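Local coordinates for glycine betaine, L-proline ABC transporter, glycine/betaine/L-proline-binding protein (ProX) (PDB 3TMG) that binds trimethyl glycine (glycine betaine) and probably delivers it, and perhaps related amines, to an ABC transporter, at residues S70-T75 / E96-G101; D168-I171 / W176-V179. One frame throughout, in Å; residues are numbered along the deposited sequence.

Contact 1: S70-T75 / E96-G101. With BET (trimethyl glycine), chain E.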
ATOM      1  N   SER A  70       1.137  -7.125   0.385  1.00 13.06           N
ATOM      2  CA  SER A  70       0.574  -5.871  -0.153  1.00 13.66           C
ATOM      3  C   SER A  70      -0.941  -5.877  -0.402  1.00 13.58           C
ATOM      4  O   SER A  70      -1.424  -4.999  -1.100  1.00 13.97           O
ATOM      5  CB  SER A  70       1.255  -5.504  -1.479  1.00 14.58           C
ATOM      6  OG  SER A  70       2.638  -5.231  -1.266  1.00 17.40           O
ATOM      7  N   SER A  71      -1.689  -6.820   0.180  1.00 13.00           N
ATOM      8  CA  SER A  71      -3.130  -6.912  -0.135  1.00 13.25           C
ATOM      9  C   SER A  71      -3.992  -5.973   0.706  1.00 12.75           C
ATOM     10  O   SER A  71      -4.026  -6.104   1.940  1.00 12.37           O
ATOM     11  CB  SER A  71      -3.615  -8.369   0.006  1.00 13.47           C
ATOM     12  OG  SER A  71      -5.023  -8.513  -0.180  1.00 14.24           O
ATOM     13  N   TRP A  72      -4.683  -5.039   0.051  1.00 12.45           N
ATOM     14  CA  TRP A  72      -5.505  -4.034   0.791  1.00 12.01           C
ATOM     15  C   TRP A  72      -6.921  -4.482   0.758  1.00 12.33           C
ATOM     16  O   TRP A  72      -7.588  -4.406  -0.288  1.00 12.77           O
ATOM     17  CB  TRP A  72      -5.373  -2.640   0.181  1.00 11.80           C
ATOM     18  CG  TRP A  72      -4.160  -1.913   0.698  1.00 10.73           C
ATOM     19  CD1 TRP A  72      -2.813  -2.300   0.609  1.00 10.42           C
ATOM     20  CD2 TRP A  72      -4.148  -0.590   1.311  1.00 11.01           C
ATOM     21  NE1 TRP A  72      -2.003  -1.343   1.207  1.00 10.37           N
ATOM     22  CE2 TRP A  72      -2.764  -0.298   1.649  1.00  9.95           C
ATOM     23  CE3 TRP A  72      -5.150   0.353   1.630  1.00 10.75           C
ATOM     24  CZ2 TRP A  72      -2.398   0.902   2.246  1.00 10.31           C
ATOM     25  CZ3 TRP A  72      -4.767   1.543   2.245  1.00 10.59           C
ATOM     26  CH2 TRP A  72      -3.415   1.806   2.541  1.00 10.09           C
ATOM     27  N   VAL A  73      -7.420  -4.954   1.904  1.00 12.39           N
ATOM     28  CA  VAL A  73      -8.739  -5.625   1.924  1.00 13.05           C
ATOM     29  C   VAL A  73      -9.555  -5.262   3.147  1.00 13.33           C
ATOM     30  O   VAL A  73      -8.956  -4.905   4.178  1.00 12.82           O
ATOM     31  CB  VAL A  73      -8.613  -7.170   1.936  1.00 13.69           C
ATOM     32  CG1 VAL A  73      -8.323  -7.657   0.523  1.00 14.16           C
ATOM     33  CG2 VAL A  73      -7.529  -7.608   2.927  1.00 13.65           C
ATOM     34  N   PRO A  74     -10.915  -5.380   3.041  1.00 14.10           N
ATOM     35  CA  PRO A  74     -11.614  -5.946   1.849  1.00 14.53           C
ATOM     36  C   PRO A  74     -11.882  -4.971   0.676  1.00 14.53           C
ATOM     37  O   PRO A  74     -12.129  -5.427  -0.446  1.00 15.24           O
ATOM     38  CB  PRO A  74     -12.977  -6.375   2.442  1.00 15.64           C
ATOM     39  CG  PRO A  74     -13.239  -5.291   3.460  1.00 14.95           C
ATOM     40  CD  PRO A  74     -11.882  -5.133   4.132  1.00 14.60           C
ATOM     41  N   THR A  75     -11.800  -3.655   0.910  1.00 14.19           N
ATOM     42  CA  THR A  75     -12.400  -2.733  -0.057  1.00 14.84           C
ATOM     43  C   THR A  75     -11.530  -2.407  -1.275  1.00 14.80           C
ATOM     44  O   THR A  75     -11.995  -2.575  -2.430  1.00 14.58           O
ATOM     45  CB  THR A  75     -12.904  -1.420   0.577  1.00 14.49           C
ATOM     46  OG1 THR A  75     -13.866  -1.750   1.580  1.00 14.08           O
ATOM     47  CG2 THR A  75     -13.583  -0.508  -0.531  1.00 15.22           C
ATOM     48  N   GLU A  96      -2.793  -3.042  10.600  1.00 12.48           N
ATOM     49  CA  GLU A  96      -4.207  -2.665  10.792  1.00 12.74           C
ATOM     50  C   GLU A  96      -4.345  -1.160  10.974  1.00 12.36           C
ATOM     51  O   GLU A  96      -3.527  -0.547  11.655  1.00 12.36           O
ATOM     52  CB  GLU A  96      -4.851  -3.403  11.994  1.00 15.05           C
ATOM     53  CG  GLU A  96      -4.834  -4.926  11.775  1.00 16.68           C
ATOM     54  CD  GLU A  96      -5.581  -5.724  12.825  1.00 19.98           C
ATOM     55  OE1 GLU A  96      -6.378  -5.147  13.575  1.00 22.85           O
ATOM     56  OE2 GLU A  96      -5.405  -6.963  12.856  1.00 20.51           O
ATOM     57  N   GLY A  97      -5.387  -0.587  10.342  1.00 11.82           N
ATOM     58  CA  GLY A  97      -5.713   0.813  10.471  1.00 11.89           C
ATOM     59  C   GLY A  97      -5.639   1.613   9.184  1.00 11.60           C
ATOM     60  O   GLY A  97      -5.516   2.855   9.239  1.00 12.05           O
ATOM     61  N   THR A  98      -5.805   0.958   8.035  1.00 10.67           N
ATOM     62  CA  THR A  98      -5.747   1.690   6.771  1.00 10.51           C
ATOM     63  C   THR A  98      -6.985   2.527   6.581  1.00 10.90           C
ATOM     64  O   THR A  98      -8.054   2.150   7.057  1.00 10.95           O
ATOM     65  CB  THR A  98      -5.621   0.793   5.505  1.00 10.24           C
ATOM     66  OG1 THR A  98      -6.813  -0.017   5.337  1.00 10.54           O
ATOM     67  CG2 THR A  98      -4.351  -0.100   5.635  1.00  9.91           C
ATOM     68  N   ILE A  99      -6.864   3.612   5.806  1.00 10.99           N
ATOM     69  CA  ILE A  99      -8.060   4.308   5.314  1.00 11.93           C
ATOM     70  C   ILE A  99      -7.680   4.763   3.914  1.00 12.40           C
ATOM     71  O   ILE A  99      -6.530   5.220   3.712  1.00 12.60           O
ATOM     72  CB  ILE A  99      -8.361   5.576   6.184  1.00 12.79           C
ATOM     73  CG1 ILE A  99      -8.659   5.214   7.637  1.00 13.21           C
ATOM     74  CG2 ILE A  99      -9.440   6.480   5.556  1.00 13.66           C
ATOM     75  CD1 ILE A  99      -8.802   6.446   8.553  1.00 14.64           C
ATOM     76  N   GLN A 100      -8.607   4.695   2.966  1.00 12.09           N
ATOM     77  CA  GLN A 100      -8.396   5.333   1.660  1.00 11.95           C
ATOM     78  C   GLN A 100      -9.565   6.284   1.447  1.00 12.00           C
ATOM     79  O   GLN A 100     -10.641   6.096   2.014  1.00 11.69           O
ATOM     80  CB  GLN A 100      -8.305   4.280   0.515  1.00 12.68           C
ATOM     81  CG  GLN A 100      -9.500   3.300   0.514  1.00 14.57           C
ATOM     82  CD  GLN A 100      -9.701   2.510  -0.775  1.00 16.16           C
ATOM     83  OE1 GLN A 100      -8.802   2.417  -1.632  1.00 16.85           O
ATOM     84  NE2 GLN A 100     -10.889   1.881  -0.906  1.00 16.29           N
ATOM     85  N   GLY A 101      -9.333   7.362   0.697  1.00 11.83           N
ATOM     86  CA  GLY A 101     -10.436   8.295   0.456  1.00 12.58           C
ATOM     87  C   GLY A 101      -9.997   9.505  -0.367  1.00 12.80           C
ATOM     88  O   GLY A 101      -8.871   9.542  -0.886  1.00 12.32           O
TER
HETATM   89  N   BET E 310      -2.510   1.784  -1.906  1.00 21.24           N
HETATM   90  CA  BET E 310      -2.813   0.351  -2.063  1.00 22.93           C
HETATM   91  C   BET E 310      -4.211   0.232  -2.685  1.00 25.81           C
HETATM   92  O   BET E 310      -4.480   0.429  -3.900  1.00 21.29           O
HETATM   93  OXT BET E 310      -5.092  -0.037  -1.895  1.00 31.67           O
HETATM   94  C1  BET E 310      -1.246   1.994  -1.181  1.00 21.38           C
HETATM   95  C2  BET E 310      -3.561   2.447  -1.144  1.00 21.25           C
HETATM   96  C3  BET E 310      -2.427   2.415  -3.238  1.00 18.99           C
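The carboxamide of Gln100 is held at both ends, OE1 by the hydroxyl of the betaine-binding Thr136 and NE2 by the carbonyl O of Met203, which fixes its rotation. Across the contact, Gln100 NE2 lies 3.6 Å from Thr75 CG2, a van der Waals meeting of a committed amide with a methyl. Gln100 reaches it because CG sits between the backbone N and the carbonyl carbon (chi1 52°) and the chain beyond is extended.

The larger part of the interface is the indole of Trp72, sandwiched between ligand and protein. Thr98 CG2 lies over one face as a CH-pi contact, 3.8 Å from the centroid of the six-membered ring and 14° off its normal, while Thr98 CB comes to 3.5 Å from Trp72 CZ3. A threonine suits the spot, since its beta-branch sets a methyl over the ring face while CB rests near the rim. On the opposite face lies trimethyl glycine: its CA is 3.6 Å above the Trp72 ring plane, its methyl C2 is 3.7 Å from Trp72 CH2, and its carboxylate oxygen OXT is 3.3 Å from Trp72 CG. Trp72 NE1 bonds to Glu28, and the ring meets that of Trp182 nearly at right angles (about 85°). This fits the use of tryptophans to box a quaternary ammonium in glycine betaine-binding proteins; Thr98 is then a second-shell residue backing a first-shell wall.

The two strands do not pair directly. Strand 207-214 runs antiparallel to both, bonding to Ser71 and Val73 on one and, at Glu207, to Gly97 and Thr98 on the other in a G1 beta bulge whose positive phi suits Gly97, while the cis-prolyl bond before Pro74 lies just beyond the end of strand 67-73.

Contact 2: D168-I171 / W176-V179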
ATOM      1  N   ASP A 168       1.989  18.517  -3.717  1.00 24.62           N
ATOM      2  CA  ASP A 168       3.039  19.424  -3.210  1.00 28.89           C
ATOM      3  C   ASP A 168       2.963  20.767  -3.961  1.00 30.44           C
ATOM      4  O   ASP A 168       2.945  21.828  -3.348  1.00 31.64           O
ATOM      5  CB  ASP A 168       4.428  18.789  -3.375  1.00 30.82           C
ATOM      6  CG  ASP A 168       5.534  19.553  -2.618  1.00 36.22           C
ATOM      7  OD1 ASP A 168       5.267  20.223  -1.603  1.00 37.85           O
ATOM      8  OD2 ASP A 168       6.702  19.473  -3.037  1.00 40.24           O
ATOM      9  N   SER A 169       2.852  20.694  -5.286  1.00 31.64           N
ATOM     10  CA  SER A 169       2.795  21.880  -6.149  1.00 34.63           C
ATOM     11  C   SER A 169       1.592  22.766  -5.914  1.00 34.91           C
ATOM     12  O   SER A 169       1.733  23.998  -5.810  1.00 36.19           O
ATOM     13  CB  SER A 169       2.805  21.470  -7.630  1.00 36.49           C
ATOM     14  OG  SER A 169       4.069  20.968  -7.994  1.00 39.01           O
ATOM     15  N   SER A 170       0.414  22.152  -5.888  1.00 32.94           N
ATOM     16  CA  SER A 170      -0.834  22.851  -5.617  1.00 33.49           C
ATOM     17  C   SER A 170      -0.831  23.550  -4.275  1.00 33.77           C
ATOM     18  O   SER A 170      -1.285  24.713  -4.176  1.00 35.83           O
ATOM     19  CB  SER A 170      -2.007  21.893  -5.689  1.00 32.45           C
ATOM     20  OG  SER A 170      -2.296  21.590  -7.038  1.00 33.62           O
ATOM     21  N   ILE A 171      -0.327  22.867  -3.245  1.00 31.80           N
ATOM     22  CA  ILE A 171      -0.337  23.450  -1.896  1.00 32.64           C
ATOM     23  C   ILE A 171       0.591  24.669  -1.810  1.00 35.10           C
ATOM     24  O   ILE A 171       0.219  25.684  -1.242  1.00 35.68           O
ATOM     25  CB  ILE A 171      -0.009  22.422  -0.813  1.00 30.34           C
ATOM     26  CG1 ILE A 171      -1.254  21.570  -0.549  1.00 28.77           C
ATOM     27  CG2 ILE A 171       0.487  23.091   0.487  1.00 30.44           C
ATOM     28  CD1 ILE A 171      -0.964  20.358   0.298  1.00 28.21           C
ATOM     29  N   TRP A 176      -6.630  24.645  -5.234  1.00 33.71           N
ATOM     30  CA  TRP A 176      -7.432  23.482  -4.903  1.00 32.41           C
ATOM     31  C   TRP A 176      -6.928  22.316  -5.702  1.00 30.11           C
ATOM     32  O   TRP A 176      -6.579  22.454  -6.870  1.00 30.83           O
ATOM     33  CB  TRP A 176      -8.913  23.720  -5.175  1.00 33.87           C
ATOM     34  CG  TRP A 176      -9.536  24.805  -4.323  1.00 35.20           C
ATOM     35  CD1 TRP A 176      -8.891  25.852  -3.665  1.00 36.66           C
ATOM     36  CD2 TRP A 176     -10.960  24.979  -4.014  1.00 35.90           C
ATOM     37  NE1 TRP A 176      -9.792  26.637  -2.985  1.00 37.28           N
ATOM     38  CE2 TRP A 176     -11.053  26.171  -3.157  1.00 37.09           C
ATOM     39  CE3 TRP A 176     -12.133  24.292  -4.349  1.00 36.05           C
ATOM     40  CZ2 TRP A 176     -12.271  26.635  -2.673  1.00 37.74           C
ATOM     41  CZ3 TRP A 176     -13.359  24.770  -3.851  1.00 36.72           C
ATOM     42  CH2 TRP A 176     -13.423  25.919  -3.040  1.00 38.02           C
ATOM     43  N   ILE A 177      -6.842  21.165  -5.062  1.00 27.21           N
ATOM     44  CA  ILE A 177      -6.543  19.919  -5.749  1.00 25.13           C
ATOM     45  C   ILE A 177      -7.311  18.841  -4.971  1.00 23.51           C
ATOM     46  O   ILE A 177      -7.466  18.930  -3.717  1.00 22.14           O
ATOM     47  CB  ILE A 177      -5.004  19.620  -5.807  1.00 24.81           C
ATOM     48  CG1 ILE A 177      -4.690  18.453  -6.758  1.00 24.26           C
ATOM     49  CG2 ILE A 177      -4.425  19.340  -4.412  1.00 23.78           C
ATOM     50  CD1 ILE A 177      -3.223  18.101  -6.950  1.00 23.07           C
ATOM     51  N   LEU A 178      -7.788  17.855  -5.731  1.00 22.09           N
ATOM     52  CA  LEU A 178      -8.428  16.646  -5.220  1.00 20.64           C
ATOM     53  C   LEU A 178      -7.599  15.422  -5.652  1.00 19.42           C
ATOM     54  O   LEU A 178      -7.293  15.257  -6.868  1.00 20.49           O
ATOM     55  CB  LEU A 178      -9.834  16.556  -5.812  1.00 20.69           C
ATOM     56  CG  LEU A 178     -10.692  15.341  -5.460  1.00 19.79           C
ATOM     57  CD1 LEU A 178     -10.990  15.268  -3.967  1.00 18.68           C
ATOM     58  CD2 LEU A 178     -11.966  15.404  -6.294  1.00 20.40           C
ATOM     59  N   VAL A 179      -7.222  14.577  -4.681  1.00 17.82           N
ATOM     60  CA  VAL A 179      -6.435  13.347  -4.946  1.00 16.58           C
ATOM     61  C   VAL A 179      -7.020  12.178  -4.134  1.00 15.87           C
ATOM     62  O   VAL A 179      -7.645  12.432  -3.097  1.00 15.84           O
ATOM     63  CB  VAL A 179      -4.935  13.518  -4.550  1.00 15.70           C
ATOM     64  CG1 VAL A 179      -4.225  14.594  -5.408  1.00 16.62           C
ATOM     65  CG2 VAL A 179      -4.763  13.754  -3.047  1.00 15.13           C
TER
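Ser170 and Ile177 make nearly all of this contact. The serine's CB-OG arm lies against the flank of the isoleucine: Ser170 OG is 3.6 Å from Ile177 CB and equally far from Ile177 CD1, and Ser170 CB is 3.7 Å from Ile177 CG2. With CG1 anti to the backbone N (chi1 -169°) and the chain extended, CD1 comes beside the hydroxyl while CG2 lies by Ser170 CB. The branches are thus at van der Waals distance along the serine arm, and the small serine is consistent with so close an approach, Ser170 CA lying 6.4 Å from Ile177 CA. The hydroxyl packs against hydrocarbon here; Ser170 OG makes a weak hydrogen bond to Ser166 O, one turn back in the helix.

Packing thins out toward Trp176, whose carbonyl O stays 4.4 Å from Ser170 OG and whose CB points away from the helix. The indole leaves the helix altogether and meets Phe123 edge-to-face, in a partly exposed setting.

Ile177 is buried between helix 160-172, where it also touches Leu167, and Pro105 of strand 88-105 and Ile128 of strand 126-128; the chain then enters strand 179-183.

How the contacts relate
From the N terminus the chain reaches strand 67-73, turns through helix 78-84 and returns as strand 88-105, so contact 1 closes a loop with twenty residues between its segments. Strand 88-105 then continues to the region of contact 2, where its far end packs beside the residues leading into strand 179-183. Contact 2 spans a far shorter excursion, the four residues between segments 168-171 and 176-179. The two are in series, neither nested nor crossed, with centres about 23 Å apart. Contact 1 belongs to the buried ligand site near the middle of the chain; contact 2 joins a helix end to a strand entry farther out.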